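Local structure of UDP-glucose:anthocyanidin 3-O-glucosyltransferase (Clitoria ternatea, 4REL) at residues I151-C155 with V178-D184; K27-I31 with F436-V440. The protein belongs to the UDP-glycosyltransferase family, with the GT-B fold of two Rossmann-like domains facing each other across a cleft. All coordinates share one frame. Where two conformers were deposited one is given. Residues are numbered along the deposited sequence.

Interaction 1: I151-C155 with V178-D184; sequences IRDKC and VPQDMLD. With KMP (3,5,7-trihydroxy-2-(4-hydroxyphenyl)-4H-chromen-4-one), chain B.
Residues 151-155 form one helical turn, with Cys155 N bonded to Ile151 O (2.8 Å), within a longer helix. Residues 178-184 enter extended at Val178 and Pro179, then coil through helical phi/psi values at 180-183; Leu183 N donates to Gln180 O (2.9 Å), and Asp184 is extended again. The backbones come nearest at Arg152 and Leu183 (CA-CA 5.8 Å).

Leu183 (m, t) reaches the helix with CD2 4.0 Å from Ile151 CG2 and CD1 3.8 Å from Cys155 CB. Val178 fits beside it, CG1 3.7 Å from Ile151 CG2 and CG2 3.8 Å from Cys155 SG; Met182 CE lies 4.1 Å from Ile151 CD1. Beside this apolar patch, the extended Arg152 donates NE (2.7 Å) and NH2 (3.0 Å) to Met182 O, a bifurcated pair of hydrogen bonds at the guanidinium edge. Within the loop, Gln180 NE2 donates to Asp184 OD1 (3.1 Å). Asp181, directed away, accepts from KMP O29 at OD2 (2.7 Å): a helix-packed loop that lends Pro179 and Asp181 to the ligand pocket.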
loop_
_atom_site.group_PDB
_atom_site.type_symbol
_atom_site.label_atom_id
_atom_site.label_comp_id
_atom_site.label_asym_id
_atom_site.label_seq_id
_atom_site.Cartn_x
_atom_site.Cartn_y
_atom_site.Cartn_z
ATOM N N ILE A 151 8.248 -20.545 7.522
ATOM C CA ILE A 151 7.135 -20.368 6.603
ATOM C C ILE A 151 7.252 -21.324 5.411
ATOM O O ILE A 151 6.280 -21.995 5.057
ATOM C CB ILE A 151 7.013 -18.890 6.176
ATOM C CG1 ILE A 151 6.424 -18.085 7.338
ATOM C CG2 ILE A 151 6.142 -18.758 4.936
ATOM C CD1 ILE A 151 6.618 -16.570 7.234
ATOM N N ARG A 152 8.440 -21.414 4.816
ATOM C CA ARG A 152 8.639 -22.318 3.686
ATOM C C ARG A 152 8.404 -23.758 4.097
ATOM O O ARG A 152 7.789 -24.534 3.357
ATOM C CB ARG A 152 10.042 -22.172 3.102
ATOM C CG ARG A 152 10.250 -20.828 2.427
ATOM C CD ARG A 152 11.591 -20.748 1.745
ATOM N NE ARG A 152 11.693 -19.546 0.919
ATOM C CZ ARG A 152 12.828 -19.116 0.381
ATOM N NH1 ARG A 152 13.954 -19.779 0.598
ATOM N NH2 ARG A 152 12.839 -18.017 -0.360
ATOM N N ASP A 153 8.896 -24.123 5.276
ATOM C CA ASP A 153 8.720 -25.489 5.753
ATOM C C ASP A 153 7.241 -25.811 5.959
ATOM O O ASP A 153 6.757 -26.859 5.519
ATOM C CB ASP A 153 9.510 -25.728 7.041
ATOM C CG ASP A 153 9.726 -27.208 7.314
ATOM O OD1 ASP A 153 9.916 -27.965 6.337
ATOM O OD2 ASP A 153 9.696 -27.615 8.496
ATOM N N LYS A 154 6.520 -24.909 6.617
ATOM C CA LYS A 154 5.095 -25.114 6.854
ATOM C C LYS A 154 4.294 -25.124 5.544
ATOM O O LYS A 154 3.417 -25.963 5.356
ATOM C CB LYS A 154 4.543 -24.061 7.828
ATOM C CG LYS A 154 3.082 -24.293 8.224
ATOM C CD LYS A 154 2.713 -23.543 9.496
ATOM C CE LYS A 154 2.866 -24.413 10.732
ATOM N NZ LYS A 154 1.625 -25.185 11.063
ATOM N N CYS A 155 4.602 -24.205 4.633
ATOM C CA CYS A 155 3.867 -24.155 3.367
ATOM C C CYS A 155 4.102 -25.399 2.526
ATOM O O CYS A 155 3.242 -25.796 1.740
ATOM C CB CYS A 155 4.213 -22.898 2.572
ATOM S SG CYS A 155 3.607 -21.386 3.349
ATOM N N VAL A 178 0.283 -16.707 2.435
ATOM C CA VAL A 178 1.689 -16.321 2.281
ATOM C C VAL A 178 1.999 -15.845 0.854
ATOM O O VAL A 178 1.571 -16.477 -0.113
ATOM C CB VAL A 178 2.599 -17.506 2.654
ATOM C CG1 VAL A 178 4.058 -17.188 2.383
ATOM C CG2 VAL A 178 2.393 -17.882 4.126
ATOM N N PRO A 179 2.722 -14.717 0.713
ATOM C CA PRO A 179 3.120 -14.277 -0.633
ATOM C C PRO A 179 3.881 -15.377 -1.373
ATOM O O PRO A 179 4.839 -15.931 -0.825
ATOM C CB PRO A 179 4.051 -13.092 -0.350
ATOM C CG PRO A 179 3.547 -12.530 0.944
ATOM C CD PRO A 179 3.146 -13.756 1.752
ATOM N N GLN A 180 3.453 -15.707 -2.591
ATOM C CA GLN A 180 4.134 -16.752 -3.348
ATOM C C GLN A 180 5.610 -16.411 -3.557
ATOM O O GLN A 180 6.456 -17.308 -3.551
ATOM C CB GLN A 180 3.448 -17.000 -4.694
ATOM C CG GLN A 180 4.060 -18.131 -5.503
ATOM C CD GLN A 180 3.905 -19.475 -4.827
ATOM O OE1 GLN A 180 2.826 -19.811 -4.329
ATOM N NE2 GLN A 180 4.985 -20.251 -4.792
ATOM N N ASP A 181 5.914 -15.123 -3.724
ATOM C CA ASP A 181 7.294 -14.684 -3.952
ATOM C C ASP A 181 8.282 -15.237 -2.922
ATOM O O ASP A 181 9.430 -15.538 -3.258
ATOM C CB ASP A 181 7.400 -13.147 -3.960
ATOM C CG ASP A 181 6.801 -12.509 -5.205
ATOM O OD1 ASP A 181 6.852 -13.118 -6.289
ATOM O OD2 ASP A 181 6.286 -11.378 -5.094
ATOM N N MET A 182 7.846 -15.374 -1.672
ATOM C CA MET A 182 8.792 -15.740 -0.621
ATOM C C MET A 182 9.002 -17.243 -0.544
ATOM O O MET A 182 9.926 -17.711 0.123
ATOM C CB MET A 182 8.422 -15.134 0.741
ATOM C CG MET A 182 7.278 -15.785 1.480
ATOM S SD MET A 182 7.111 -15.069 3.147
ATOM C CE MET A 182 8.670 -15.527 3.870
ATOM N N LEU A 183 8.160 -17.981 -1.260
ATOM C CA LEU A 183 8.264 -19.435 -1.317
ATOM C C LEU A 183 9.061 -19.930 -2.531
ATOM O O LEU A 183 9.623 -21.031 -2.496
ATOM C CB LEU A 183 6.866 -20.059 -1.346
ATOM C CG LEU A 183 5.910 -19.752 -0.195
ATOM C CD1 LEU A 183 4.617 -20.522 -0.388
ATOM C CD2 LEU A 183 6.537 -20.094 1.151
ATOM N N ASP A 184 9.087 -19.138 -3.607
ATOM C CA ASP A 184 9.725 -19.563 -4.857
ATOM C C ASP A 184 11.210 -19.842 -4.658
ATOM O O ASP A 184 11.918 -19.037 -4.061
ATOM C CB ASP A 184 9.569 -18.496 -5.943
ATOM C CG ASP A 184 8.153 -18.401 -6.485
ATOM O OD1 ASP A 184 7.419 -19.414 -6.448
ATOM O OD2 ASP A 184 7.783 -17.303 -6.956
HETATM C C1 KMP B . 5.136 -8.913 -1.156
HETATM C C2 KMP B . 4.788 -7.584 -0.986
HETATM C C3 KMP B . 4.747 -6.700 -2.171
HETATM C C4 KMP B . 5.073 -7.258 -3.499
HETATM C C5 KMP B . 5.415 -8.603 -3.568
HETATM C C6 KMP B . 5.444 -9.405 -2.424
HETATM C C9 KMP B . 4.378 -5.271 -2.049
HETATM C C10 KMP B . 4.365 -4.458 -3.287
HETATM C C11 KMP B . 4.717 -5.119 -4.586
HETATM C C14 KMP B . 4.726 -4.375 -5.884
HETATM C C15 KMP B . 4.676 -2.984 -5.944
HETATM C C16 KMP B . 4.683 -2.330 -7.166
HETATM C C17 KMP B . 4.736 -3.062 -8.342
HETATM C C18 KMP B . 4.789 -4.449 -8.293
HETATM C C19 KMP B . 4.787 -5.101 -7.067
HETATM O O12 KMP B . 5.042 -6.462 -4.620
HETATM O O13 KMP B . 4.092 -4.778 -0.932
HETATM O O24 KMP B . 4.739 -2.414 -9.541
HETATM O O27 KMP B . 4.018 -3.145 -3.190
HETATM O O29 KMP B . 5.787 -10.716 -2.552
HETATM O O30 KMP B . 4.485 -7.082 0.243
#

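Interaction 2: K27-I31 with F436-V440; sequences KLAHI and FNTLV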
loop_
_atom_site.group_PDB
_atom_site.type_symbol
_atom_site.label_atom_id
_atom_site.label_comp_id
_atom_site.label_asym_id
_atom_site.label_seq_id
_atom_site.Cartn_x
_atom_site.Cartn_y
_atom_site.Cartn_z
ATOM N N LYS A 27 5.554 16.065 5.026
ATOM C CA LYS A 27 5.324 16.352 6.448
ATOM C C LYS A 27 6.626 16.739 7.135
ATOM O O LYS A 27 6.667 17.683 7.921
ATOM C CB LYS A 27 4.717 15.142 7.166
ATOM C CG LYS A 27 3.284 14.803 6.742
ATOM C CD LYS A 27 2.840 13.459 7.332
ATOM C CE LYS A 27 1.539 12.988 6.694
ATOM N NZ LYS A 27 1.114 11.673 7.263
ATOM N N LEU A 28 7.682 15.982 6.850
ATOM C CA LEU A 28 8.995 16.255 7.442
ATOM C C LEU A 28 9.548 17.598 6.964
ATOM O O LEU A 28 10.148 18.342 7.741
ATOM C CB LEU A 28 9.987 15.140 7.093
ATOM C CG LEU A 28 9.657 13.771 7.697
ATOM C CD1 LEU A 28 10.583 12.696 7.117
ATOM C CD2 LEU A 28 9.762 13.805 9.219
ATOM N N ALA A 29 9.371 17.895 5.679
ATOM C CA ALA A 29 9.880 19.146 5.122
ATOM C C ALA A 29 9.144 20.355 5.698
ATOM O O ALA A 29 9.728 21.426 5.878
ATOM C CB ALA A 29 9.781 19.134 3.611
ATOM N N HIS A 30 7.855 20.197 5.981
ATOM C CA HIS A 30 7.068 21.302 6.517
ATOM C C HIS A 30 7.480 21.645 7.949
ATOM O O HIS A 30 7.529 22.823 8.338
ATOM C CB HIS A 30 5.575 20.961 6.462
ATOM C CG HIS A 30 4.678 22.118 6.772
ATOM N ND1 HIS A 30 4.058 22.272 7.992
ATOM C CD2 HIS A 30 4.293 23.173 6.017
ATOM C CE1 HIS A 30 3.331 23.373 7.977
ATOM N NE2 HIS A 30 3.456 23.940 6.791
ATOM N N ILE A 31 7.782 20.621 8.734
ATOM C CA ILE A 31 8.132 20.838 10.138
ATOM C C ILE A 31 9.595 21.238 10.310
ATOM O O ILE A 31 9.970 21.854 11.314
ATOM C CB ILE A 31 7.771 19.608 11.023
ATOM C CG1 ILE A 31 7.680 20.022 12.499
ATOM C CG2 ILE A 31 8.766 18.475 10.824
ATOM C CD1 ILE A 31 6.875 19.050 13.358
ATOM N N PHE A 436 6.151 10.496 15.210
ATOM C CA PHE A 436 6.554 11.470 14.206
ATOM C C PHE A 436 7.604 12.401 14.794
ATOM O O PHE A 436 8.606 12.715 14.147
ATOM C CB PHE A 436 5.364 12.279 13.694
ATOM C CG PHE A 436 5.735 13.298 12.646
ATOM C CD1 PHE A 436 5.965 12.912 11.335
ATOM C CD2 PHE A 436 5.849 14.636 12.973
ATOM C CE1 PHE A 436 6.306 13.852 10.362
ATOM C CE2 PHE A 436 6.190 15.582 12.003
ATOM C CZ PHE A 436 6.417 15.183 10.701
ATOM N N ASN A 437 7.390 12.850 16.025
ATOM C CA ASN A 437 8.365 13.712 16.682
ATOM C C ASN A 437 9.697 12.991 16.855
ATOM O O ASN A 437 10.757 13.578 16.685
ATOM C CB ASN A 437 7.835 14.222 18.029
ATOM C CG ASN A 437 6.708 15.226 17.871
ATOM O OD1 ASN A 437 6.679 15.997 16.914
ATOM N ND2 ASN A 437 5.770 15.219 18.816
ATOM N N THR A 438 9.633 11.701 17.173
ATOM C CA THR A 438 10.847 10.909 17.324
ATOM C C THR A 438 11.632 10.872 16.019
ATOM O O THR A 438 12.862 11.030 16.012
ATOM C CB THR A 438 10.510 9.471 17.771
ATOM O OG1 THR A 438 9.949 9.524 19.086
ATOM C CG2 THR A 438 11.757 8.599 17.797
ATOM N N LEU A 439 10.910 10.687 14.917
ATOM C CA LEU A 439 11.508 10.663 13.590
ATOM C C LEU A 439 12.146 12.004 13.251
ATOM O O LEU A 439 13.273 12.057 12.763
ATOM C CB LEU A 439 10.459 10.274 12.539
ATOM C CG LEU A 439 10.871 10.312 11.067
ATOM C CD1 LEU A 439 12.078 9.418 10.817
ATOM C CD2 LEU A 439 9.693 9.894 10.168
ATOM N N VAL A 440 11.432 13.087 13.531
ATOM C CA VAL A 440 11.969 14.419 13.300
ATOM C C VAL A 440 13.289 14.629 14.048
ATOM O O VAL A 440 14.244 15.183 13.500
ATOM C CB VAL A 440 10.934 15.497 13.670
ATOM C CG1 VAL A 440 11.577 16.870 13.714
ATOM C CG2 VAL A 440 9.762 15.461 12.670
#
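A steep crossing limits how far two helices can run side by side, so a few side chains make this contact. The axes of the short segments 27-31 and 436-440 cross at -69° and come no closer than 11.1 Å, a gap spanned by large apolar groups. From one side, Leu28 is the bump: its CD2 methyl sinks into the hollow outlined by Phe436, Leu439 and Val440, 3.6 Å from Phe436 CE1, 4.0 Å from Leu439 CD2 and 3.8 Å from Val440 CG2. From the other, Phe436, with chi1 in the t rotamer, projects its ring among Lys27, Leu28 and Ile31. The ring presents its edge to Lys27 O, 3.7 Å from CZ, and to Ile31 CD1, 3.8 Å from CE2. Ile31 spreads over the outer margin, with CG2 3.7 Å from Val440 CG2. Lys27 contributes its CB, 3.8 Å from Phe436 CE1, while its amine leads away to bond Leu239 O. Behind the interface Leu28 rests on Phe37 of strand 36-42, and Leu439 on Leu234 of strand 233-235. With side chains meeting across the segments only through carbon atoms, cohesion here depends on van der Waals fit and burial of apolar surface, not on polar pairing.

In the fold
Helix 18-31, following the first strand of the N-terminal parallel sheet, supplies the opening half of interaction 2. The chain builds more of that sheet before reaching helix 148-157, and interaction 1 closes a loop of 22 mostly irregular residues, bringing 178-184 back onto the helix. Next come the last strands of the first sheet and the six-stranded parallel sheet of the C-terminal domain. Only with helix 431-445 does interaction 2 close, with 404 residues between its two segments, enclosing interaction 1. Their centres lie about 36 Å apart and their nearest atoms about 25 Å: one packs a loop carrying two pocket residues onto its neighbouring helix, the other returns the chain's C-terminal helix to the N-terminal domain.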